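Side-chain contacts in charybdin (Charybdis maritima, PDB 2B7U), which belongs to the ribosome-inactivating proteins, a family whose fold joins a mixed beta-sheet to a largely helical body and a small antiparallel hairpin: residues 7-12 and 73-78; 79-84 and 103-108; 228-231 and 235-238. One frame throughout, in Å; residues are numbered along the deposited sequence.

In the fold
Contacts 1 and 2 lie at the six-stranded mixed sheet, each joining a strand to a loop, and touch each other, their centres about 11 Å apart; consecutive strands 67-74 and 80-84 connect them, and His74 of the first hydrogen-bonds Arg81 of the second. In both, an arginine packs its chain or guanidinium against carbon atoms, but contact 2 is wholly buried, whereas contact 1 runs from a buried arginine to an exposed lysine. Contact 3 stands apart, about 36 Å from contact 2 between centres and on the other side of the chain's centre. It joins a hairpin strand to a short helix, and mixes a buried aliphatic patch with a weak, water-assisted polar link near the surface.

Contact 1. Residues 7-12 and 73-78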
loop_
_atom_site.group_PDB
_atom_site.type_symbol
_atom_site.label_atom_id
_atom_site.label_comp_id
_atom_site.label_asym_id
_atom_site.label_seq_id
_atom_site.Cartn_x
_atom_site.Cartn_y
_atom_site.Cartn_z
ATOM N N THR A 7 -0.371 11.411 -12.683
ATOM C CA THR A 7 0.578 12.472 -12.380
ATOM C C THR A 7 1.391 12.019 -11.162
ATOM O O THR A 7 1.091 10.985 -10.550
ATOM C CB THR A 7 -0.130 13.873 -12.257
ATOM O OG1 THR A 7 -1.459 13.731 -11.741
ATOM C CG2 THR A 7 -0.245 14.522 -13.625
ATOM N N VAL A 8 2.479 12.723 -10.862
ATOM C CA VAL A 8 3.231 12.454 -9.639
ATOM C C VAL A 8 3.134 13.665 -8.721
ATOM O O VAL A 8 3.811 14.675 -8.934
ATOM C CB VAL A 8 4.693 12.083 -9.929
ATOM C CG1 VAL A 8 5.288 13.006 -10.916
ATOM C CG2 VAL A 8 5.523 12.038 -8.640
ATOM N N LYS A 9 2.264 13.568 -7.723
ATOM C CA LYS A 9 2.033 14.659 -6.778
ATOM C C LYS A 9 3.256 14.989 -5.919
ATOM O O LYS A 9 3.508 16.170 -5.630
ATOM C CB LYS A 9 0.847 14.339 -5.857
ATOM C CG LYS A 9 -0.551 14.151 -6.531
ATOM C CD LYS A 9 -0.643 14.899 -7.831
ATOM C CE LYS A 9 -2.070 15.184 -8.296
ATOM N NZ LYS A 9 -2.114 16.420 -9.169
ATOM N N PHE A 10 4.014 13.966 -5.528
ATOM C CA PHE A 10 5.196 14.163 -4.689
ATOM C C PHE A 10 6.058 12.908 -4.753
ATOM O O PHE A 10 5.608 11.855 -5.252
ATOM C CB PHE A 10 4.794 14.500 -3.236
ATOM C CG PHE A 10 4.080 13.380 -2.510
ATOM C CD1 PHE A 10 4.798 12.412 -1.830
ATOM C CD2 PHE A 10 2.689 13.301 -2.495
ATOM C CE1 PHE A 10 4.168 11.370 -1.190
ATOM C CE2 PHE A 10 2.056 12.265 -1.861
ATOM C CZ PHE A 10 2.781 11.309 -1.185
ATOM N N THR A 11 7.281 13.048 -4.258
ATOM C CA THR A 11 8.246 11.960 -4.151
ATOM C C THR A 11 8.760 11.886 -2.717
ATOM O O THR A 11 9.074 12.925 -2.100
ATOM C CB THR A 11 9.427 12.138 -5.138
ATOM O OG1 THR A 11 8.939 12.188 -6.491
ATOM C CG2 THR A 11 10.448 10.993 -5.014
ATOM N N VAL A 12 8.819 10.678 -2.181
ATOM C CA VAL A 12 9.454 10.415 -0.878
ATOM C C VAL A 12 10.606 9.439 -1.117
ATOM O O VAL A 12 10.511 8.570 -1.974
ATOM C CB VAL A 12 8.476 9.869 0.213
ATOM C CG1 VAL A 12 7.558 10.982 0.668
ATOM C CG2 VAL A 12 7.649 8.661 -0.283
ATOM N N ILE A 73 3.013 4.810 -7.323
ATOM C CA ILE A 73 1.861 4.274 -6.593
ATOM C C ILE A 73 0.671 5.222 -6.732
ATOM O O ILE A 73 0.835 6.431 -6.653
ATOM C CB ILE A 73 2.252 4.122 -5.106
ATOM C CG1 ILE A 73 3.449 3.165 -4.983
ATOM C CG2 ILE A 73 1.089 3.602 -4.276
ATOM C CD1 ILE A 73 4.079 3.069 -3.611
ATOM N N HIS A 74 -0.530 4.662 -6.860
ATOM C CA HIS A 74 -1.755 5.467 -6.866
ATOM C C HIS A 74 -2.010 6.145 -5.513
ATOM O O HIS A 74 -1.950 5.496 -4.465
ATOM C CB HIS A 74 -2.959 4.601 -7.195
ATOM C CG HIS A 74 -2.986 4.115 -8.592
ATOM N ND1 HIS A 74 -3.569 4.832 -9.612
ATOM C CD2 HIS A 74 -2.512 2.977 -9.148
ATOM C CE1 HIS A 74 -3.447 4.152 -10.741
ATOM N NE2 HIS A 74 -2.822 3.012 -10.483
ATOM N N ARG A 75 -2.319 7.443 -5.555
ATOM C CA ARG A 75 -2.471 8.223 -4.337
ATOM C C ARG A 75 -3.832 8.015 -3.713
ATOM O O ARG A 75 -3.996 8.268 -2.518
ATOM C CB ARG A 75 -2.217 9.707 -4.588
ATOM C CG ARG A 75 -2.109 10.452 -3.300
ATOM C CD ARG A 75 -1.870 11.929 -3.453
ATOM N NE ARG A 75 -2.131 12.615 -2.190
ATOM C CZ ARG A 75 -1.908 13.908 -2.002
ATOM N NH1 ARG A 75 -2.185 14.464 -0.825
ATOM N NH2 ARG A 75 -1.383 14.640 -2.981
ATOM N N ASP A 76 -4.796 7.561 -4.500
ATOM C CA ASP A 76 -6.150 7.387 -3.988
ATOM C C ASP A 76 -6.410 6.006 -3.398
ATOM O O ASP A 76 -7.194 5.866 -2.481
ATOM C CB ASP A 76 -7.203 7.779 -5.044
ATOM C CG ASP A 76 -7.045 7.031 -6.351
ATOM O OD1 ASP A 76 -6.010 6.350 -6.565
ATOM O OD2 ASP A 76 -7.954 7.175 -7.188
ATOM N N ASP A 77 -5.765 4.967 -3.905
ATOM C CA ASP A 77 -5.972 3.633 -3.347
ATOM C C ASP A 77 -4.711 2.901 -2.897
ATOM O O ASP A 77 -4.813 1.775 -2.430
ATOM C CB ASP A 77 -6.828 2.785 -4.299
ATOM C CG ASP A 77 -6.139 2.466 -5.587
ATOM O OD1 ASP A 77 -6.769 1.824 -6.472
ATOM O OD2 ASP A 77 -4.965 2.834 -5.750
ATOM N N LEU A 78 -3.555 3.556 -2.986
ATOM C CA LEU A 78 -2.267 3.021 -2.575
ATOM C C LEU A 78 -1.852 1.736 -3.300
ATOM O O LEU A 78 -1.028 0.966 -2.814
ATOM C CB LEU A 78 -2.213 2.845 -1.046
ATOM C CG LEU A 78 -2.380 4.147 -0.275
ATOM C CD1 LEU A 78 -2.208 3.908 1.242
ATOM C CD2 LEU A 78 -1.462 5.233 -0.752
#
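Lys9 and Phe10 receive the side chain of Arg75 in two different ways. The buried part of the contact is the guanidinium: CE2 of Phe10 sits 4.0 Å above the guanidinium plane of Arg75, displaced toward its rim. From the other partner's standpoint Arg75 meets an edge, since its NE approaches CE2 of Phe10 at 4.2 Å near the plane of the ring. The Phe10 ring also meets that of Phe58, their planes nearly parallel. Arg75 reaches this place because its chain is fully extended from CG to NE, with CG anti to the backbone N (chi1 -169°). Its NH1 makes a weak hydrogen bond to the carbonyl of Leu35, where helix 21-35 ends.

Lys9 forms the solvent side, close at its first carbons and open only beyond them. Its chain crosses that of Arg75 at about a right angle, and the touch is made by the first two methylenes: CB of Lys9 lies 3.7 Å from NH2 of Arg75, and CG reaches the guanidinium edge in its plane. A bend at chi2 (-26°), well off a staggered angle, then turns the exposed lysine chain away, which leaves NZ of Lys9 6.5 Å from NH2 of Arg75. Contact between the two basic residues is made through lysine carbon, and their charged ends stay apart.

Strand 56-64 lies between strands 7-15 and 67-74, so Arg75, just past the end of the latter, reaches over a neighbouring strand to an outermost one. The contact thus links the edge of the mixed sheet of the ribosome-inactivating protein fold to the loop after strand 67-74.

Contact 2. Residues 79-84 and 103-108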
loop_
_atom_site.group_PDB
_atom_site.type_symbol
_atom_site.label_atom_id
_atom_site.label_comp_id
_atom_site.label_asym_id
_atom_site.label_seq_id
_atom_site.Cartn_x
_atom_site.Cartn_y
_atom_site.Cartn_z
ATOM N N VAL A 79 -2.360 1.560 -4.511
ATOM C CA VAL A 79 -2.016 0.422 -5.326
ATOM C C VAL A 79 -0.740 0.729 -6.134
ATOM O O VAL A 79 -0.594 1.781 -6.754
ATOM C CB VAL A 79 -3.174 0.047 -6.259
ATOM C CG1 VAL A 79 -2.776 -1.005 -7.256
ATOM C CG2 VAL A 79 -4.367 -0.461 -5.450
ATOM N N LEU A 80 0.183 -0.215 -6.111
ATOM C CA LEU A 80 1.430 -0.080 -6.861
ATOM C C LEU A 80 1.118 -0.146 -8.363
ATOM O O LEU A 80 0.392 -1.033 -8.827
ATOM C CB LEU A 80 2.397 -1.191 -6.414
ATOM C CG LEU A 80 3.898 -0.909 -6.484
ATOM C CD1 LEU A 80 4.651 -1.746 -5.471
ATOM C CD2 LEU A 80 4.392 -1.193 -7.898
ATOM N N ARG A 81 1.655 0.785 -9.150
ATOM C CA ARG A 81 1.394 0.776 -10.589
ATOM C C ARG A 81 2.603 0.474 -11.467
ATOM O O ARG A 81 2.457 -0.025 -12.596
ATOM C CB ARG A 81 0.783 2.108 -11.035
ATOM C CG ARG A 81 0.342 2.198 -12.513
ATOM C CD ARG A 81 -0.515 1.047 -12.943
ATOM N NE ARG A 81 -1.707 0.900 -12.114
ATOM C CZ ARG A 81 -2.358 -0.249 -11.927
ATOM N NH1 ARG A 81 -1.961 -1.365 -12.532
ATOM N NH2 ARG A 81 -3.425 -0.286 -11.152
ATOM N N GLY A 82 3.803 0.793 -10.992
ATOM C CA GLY A 82 4.993 0.547 -11.798
ATOM C C GLY A 82 6.260 0.870 -11.056
ATOM O O GLY A 82 6.219 1.336 -9.937
ATOM N N TYR A 83 7.384 0.578 -11.687
ATOM C CA TYR A 83 8.679 0.887 -11.090
ATOM C C TYR A 83 9.715 1.113 -12.186
ATOM O O TYR A 83 9.540 0.699 -13.342
ATOM C CB TYR A 83 9.115 -0.200 -10.115
ATOM C CG TYR A 83 9.623 -1.427 -10.811
ATOM C CD1 TYR A 83 10.978 -1.612 -11.064
ATOM C CD2 TYR A 83 8.738 -2.420 -11.236
ATOM C CE1 TYR A 83 11.432 -2.739 -11.750
ATOM C CE2 TYR A 83 9.190 -3.556 -11.916
ATOM C CZ TYR A 83 10.537 -3.711 -12.145
ATOM O OH TYR A 83 10.992 -4.824 -12.822
ATOM N N GLN A 84 10.789 1.786 -11.795
ATOM C CA GLN A 84 11.847 2.145 -12.727
ATOM C C GLN A 84 13.132 1.366 -12.466
ATOM O O GLN A 84 13.621 1.338 -11.339
ATOM C CB GLN A 84 12.165 3.624 -12.599
ATOM C CG GLN A 84 13.050 4.123 -13.723
ATOM C CD GLN A 84 13.298 5.606 -13.700
ATOM O OE1 GLN A 84 13.351 6.247 -14.765
ATOM N NE2 GLN A 84 13.489 6.156 -12.522
ATOM N N HIS A 103 -1.485 3.057 -21.268
ATOM C CA HIS A 103 -0.446 3.103 -20.228
ATOM C C HIS A 103 -0.629 4.283 -19.267
ATOM O O HIS A 103 -0.734 5.440 -19.689
ATOM C CB HIS A 103 0.948 3.184 -20.859
ATOM C CG HIS A 103 1.323 1.978 -21.667
ATOM N ND1 HIS A 103 2.442 1.222 -21.395
ATOM C CD2 HIS A 103 0.731 1.400 -22.741
ATOM C CE1 HIS A 103 2.522 0.228 -22.262
ATOM N NE2 HIS A 103 1.498 0.314 -23.090
ATOM N N LEU A 104 -0.650 3.988 -17.971
ATOM C CA LEU A 104 -0.678 5.034 -16.942
ATOM C C LEU A 104 0.701 5.691 -16.771
ATOM O O LEU A 104 0.806 6.779 -16.201
ATOM C CB LEU A 104 -1.171 4.462 -15.614
ATOM C CG LEU A 104 -2.670 4.158 -15.517
ATOM C CD1 LEU A 104 -2.959 3.240 -14.335
ATOM C CD2 LEU A 104 -3.500 5.446 -15.419
ATOM N N ILE A 105 1.751 5.003 -17.211
ATOM C CA ILE A 105 3.103 5.521 -17.207
ATOM C C ILE A 105 3.622 5.591 -18.654
ATOM O O ILE A 105 3.823 4.570 -19.314
ATOM C CB ILE A 105 4.015 4.630 -16.335
ATOM C CG1 ILE A 105 3.450 4.554 -14.909
ATOM C CG2 ILE A 105 5.447 5.168 -16.341
ATOM C CD1 ILE A 105 4.136 3.532 -14.026
ATOM N N GLU A 106 3.825 6.800 -19.163
ATOM C CA GLU A 106 4.192 6.947 -20.559
ATOM C C GLU A 106 5.509 6.245 -20.843
ATOM O O GLU A 106 6.489 6.416 -20.114
ATOM C CB GLU A 106 4.308 8.422 -20.949
ATOM C CG GLU A 106 4.640 8.649 -22.432
ATOM C CD GLU A 106 4.931 10.109 -22.756
ATOM O OE1 GLU A 106 4.557 10.992 -21.946
ATOM O OE2 GLU A 106 5.533 10.369 -23.819
ATOM N N GLY A 107 5.523 5.443 -21.901
ATOM C CA GLY A 107 6.743 4.795 -22.363
ATOM C C GLY A 107 7.079 3.500 -21.645
ATOM O O GLY A 107 8.118 2.891 -21.915
ATOM N N SER A 108 6.204 3.069 -20.746
ATOM C CA SER A 108 6.436 1.849 -19.972
ATOM C C SER A 108 6.234 0.570 -20.786
ATOM O O SER A 108 5.538 0.554 -21.806
ATOM C CB SER A 108 5.514 1.810 -18.743
ATOM O OG SER A 108 4.174 1.558 -19.119
#
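Arg81 and Gly82 form a classic beta bulge opposite Arg72, and it is on this irregularity of the mixed sheet that Leu104 and Ile105 of the loop before strand 109-110 are laid. The conformation of Arg81 shapes the contact. CG leaves anti to the backbone N, but the chain then folds twice, at chi2 (50°) and chi3 (57°), so that its middle curls around the methyl end of Leu104. CD1 of Leu104 lies 3.5 Å from NE of Arg81 and 3.6 Å from its CD, approaching the guanidinium obliquely, while CB of Leu104 rests 4.1 Å from CG of Arg81.

The polar end of Arg81 is bound outside this packing: NH1 hydrogen-bonds the carbonyls of Leu94 and Glu95, and NE pairs with NE2 of His74. These bonds, with a further one made by NH2, hold the group against which the leucine lies, and a buried guanidinium has its partners.

Ile105 points its longer branch at the neighbouring residue. CG1 is anti to the carbonyl carbon and the chain continues extended, which carries CD1 to 3.8 Å from CA of Gly82. The close approach relies on the bare backbone of the glycine; the same methyl is 4.3 Å from CG of Arg81, so it touches both residues of the bulge.

A type II turn from Ile105 to Ser108, with Gly107 at positive phi, closes the loop behind these two side chains; carboxylate oxygens of Glu93 bind the backbone N of Leu104 and of Ile105. Across the base of the loop, ND1 of His103 donates to OG of Ser108 over 2.9 Å, nearly straight at 172° and almost exactly in the imidazole plane.

Contact 3. Residues 228-231 and 235-238; sequences KIIK and ELLN
Ile230 and Glu235 share the same first torsion: each sets its longer chain anti to the carbonyl carbon (chi1 -70° in Glu235), which in Ile230 leaves the CG2 methyl anti to the backbone N and against the helix. Glu235 then runs extended, carrying its carboxylate back to the strand end. Two layers result, one apolar and one polar.

In the apolar layer the CG2 methyl of Ile230 does all the touching. It lies 3.7 Å from CB of Glu235 and 4.0 Å from CB of Leu236, and closest of all is the helix backbone, with N of Leu236 at 3.5 Å from this methyl. The rest of Leu236, whose CG is anti to its own backbone N, packs inward on Phe205 and Ile209 of helix 202-214 and on Ile225 of the paired strand.

The polar layer sits where the strand gives way to the turn. OE2 of Glu235 accepts a weak, strongly bent bond from N of Lys231, 3.2 Å long with an angle of 129° at the hydrogen; its firmer partner is OG1 of Thr232, just ahead of the helix. The same backbone N of Lys231 also donates to a water at 2.9 Å. That water spends its protons on the carbonyl O of Ile229 and on OE1 of Glu235, the latter at 2.6 Å, so it ties OE1 to the strand end. Lys231 contributes little more than its CB, its chain turning away from the helix.

Both segments fall between Cys217 and Cys254, which form a disulfide. A two-stranded antiparallel hairpin, here 223-225 with 228-230, packed against the short helix that follows it, is characteristic of the C-terminal part of the ribosome-inactivating protein fold.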
loop_
_atom_site.group_PDB
_atom_site.type_symbol
_atom_site.label_atom_id
_atom_site.label_comp_id
_atom_site.label_asym_id
_atom_site.label_seq_id
_atom_site.Cartn_x
_atom_site.Cartn_y
_atom_site.Cartn_z
ATOM N N LYS A 228 -11.319 -10.958 17.965
ATOM C CA LYS A 228 -11.994 -10.018 18.852
ATOM C C LYS A 228 -13.112 -9.316 18.095
ATOM O O LYS A 228 -12.934 -8.976 16.924
ATOM C CB LYS A 228 -11.027 -8.954 19.328
ATOM C CG LYS A 228 -9.859 -9.459 20.125
ATOM C CD LYS A 228 -8.798 -8.347 20.344
ATOM C CE LYS A 228 -9.379 -6.946 20.690
ATOM N NZ LYS A 228 -9.441 -5.938 19.541
ATOM N N ILE A 229 -14.218 -9.050 18.773
ATOM C CA ILE A 229 -15.341 -8.364 18.141
ATOM C C ILE A 229 -15.153 -6.851 18.231
ATOM O O ILE A 229 -14.900 -6.296 19.304
ATOM C CB ILE A 229 -16.700 -8.857 18.715
ATOM C CG1 ILE A 229 -16.826 -10.364 18.455
ATOM C CG2 ILE A 229 -17.847 -8.104 18.077
ATOM C CD1 ILE A 229 -17.954 -11.073 19.201
ATOM N N ILE A 230 -15.267 -6.197 17.079
ATOM C CA ILE A 230 -15.112 -4.746 16.934
ATOM C C ILE A 230 -16.499 -4.178 16.666
ATOM O O ILE A 230 -17.063 -4.345 15.582
ATOM C CB ILE A 230 -14.177 -4.420 15.753
ATOM C CG1 ILE A 230 -12.906 -5.278 15.814
ATOM C CG2 ILE A 230 -13.869 -2.926 15.713
ATOM C CD1 ILE A 230 -12.090 -5.178 17.069
ATOM N N LYS A 231 -17.051 -3.518 17.676
ATOM C CA LYS A 231 -18.476 -3.239 17.733
ATOM C C LYS A 231 -18.899 -1.931 17.107
ATOM O O LYS A 231 -20.076 -1.777 16.757
ATOM C CB LYS A 231 -18.963 -3.279 19.192
ATOM C CG LYS A 231 -19.148 -4.697 19.718
ATOM C CD LYS A 231 -20.066 -4.736 20.947
ATOM C CE LYS A 231 -21.530 -4.283 20.665
ATOM N NZ LYS A 231 -22.263 -5.097 19.619
ATOM N N GLU A 235 -14.042 2.113 16.879
ATOM C CA GLU A 235 -13.088 1.076 17.249
ATOM C C GLU A 235 -12.410 0.531 16.008
ATOM O O GLU A 235 -11.229 0.208 16.036
ATOM C CB GLU A 235 -13.769 -0.064 17.986
ATOM C CG GLU A 235 -14.256 0.259 19.351
ATOM C CD GLU A 235 -15.141 -0.859 19.865
ATOM O OE1 GLU A 235 -14.674 -1.650 20.721
ATOM O OE2 GLU A 235 -16.290 -0.968 19.387
ATOM N N LEU A 236 -13.153 0.430 14.916
ATOM C CA LEU A 236 -12.553 -0.073 13.669
ATOM C C LEU A 236 -11.496 0.905 13.139
ATOM O O LEU A 236 -10.409 0.508 12.662
ATOM C CB LEU A 236 -13.644 -0.337 12.650
ATOM C CG LEU A 236 -13.215 -1.045 11.374
ATOM C CD1 LEU A 236 -12.646 -2.455 11.667
ATOM C CD2 LEU A 236 -14.350 -1.125 10.440
ATOM N N LEU A 237 -11.809 2.201 13.230
ATOM C CA LEU A 237 -10.913 3.244 12.729
ATOM C C LEU A 237 -9.520 3.194 13.390
ATOM O O LEU A 237 -8.518 3.527 12.764
ATOM C CB LEU A 237 -11.558 4.634 12.906
ATOM C CG LEU A 237 -10.739 5.821 12.393
ATOM C CD1 LEU A 237 -10.375 5.665 10.906
ATOM C CD2 LEU A 237 -11.489 7.129 12.665
ATOM N N ASN A 238 -9.474 2.749 14.647
ATOM C CA ASN A 238 -8.221 2.625 15.399
ATOM C C ASN A 238 -7.227 1.688 14.720
ATOM O O ASN A 238 -5.999 1.820 14.917
ATOM C CB ASN A 238 -8.501 2.113 16.807
ATOM C CG ASN A 238 -9.079 3.172 17.750
ATOM O OD1 ASN A 238 -9.598 2.814 18.817
ATOM N ND2 ASN A 238 -8.990 4.467 17.388
HETATM O O HOH W 1 -15.857 -3.882 20.294
#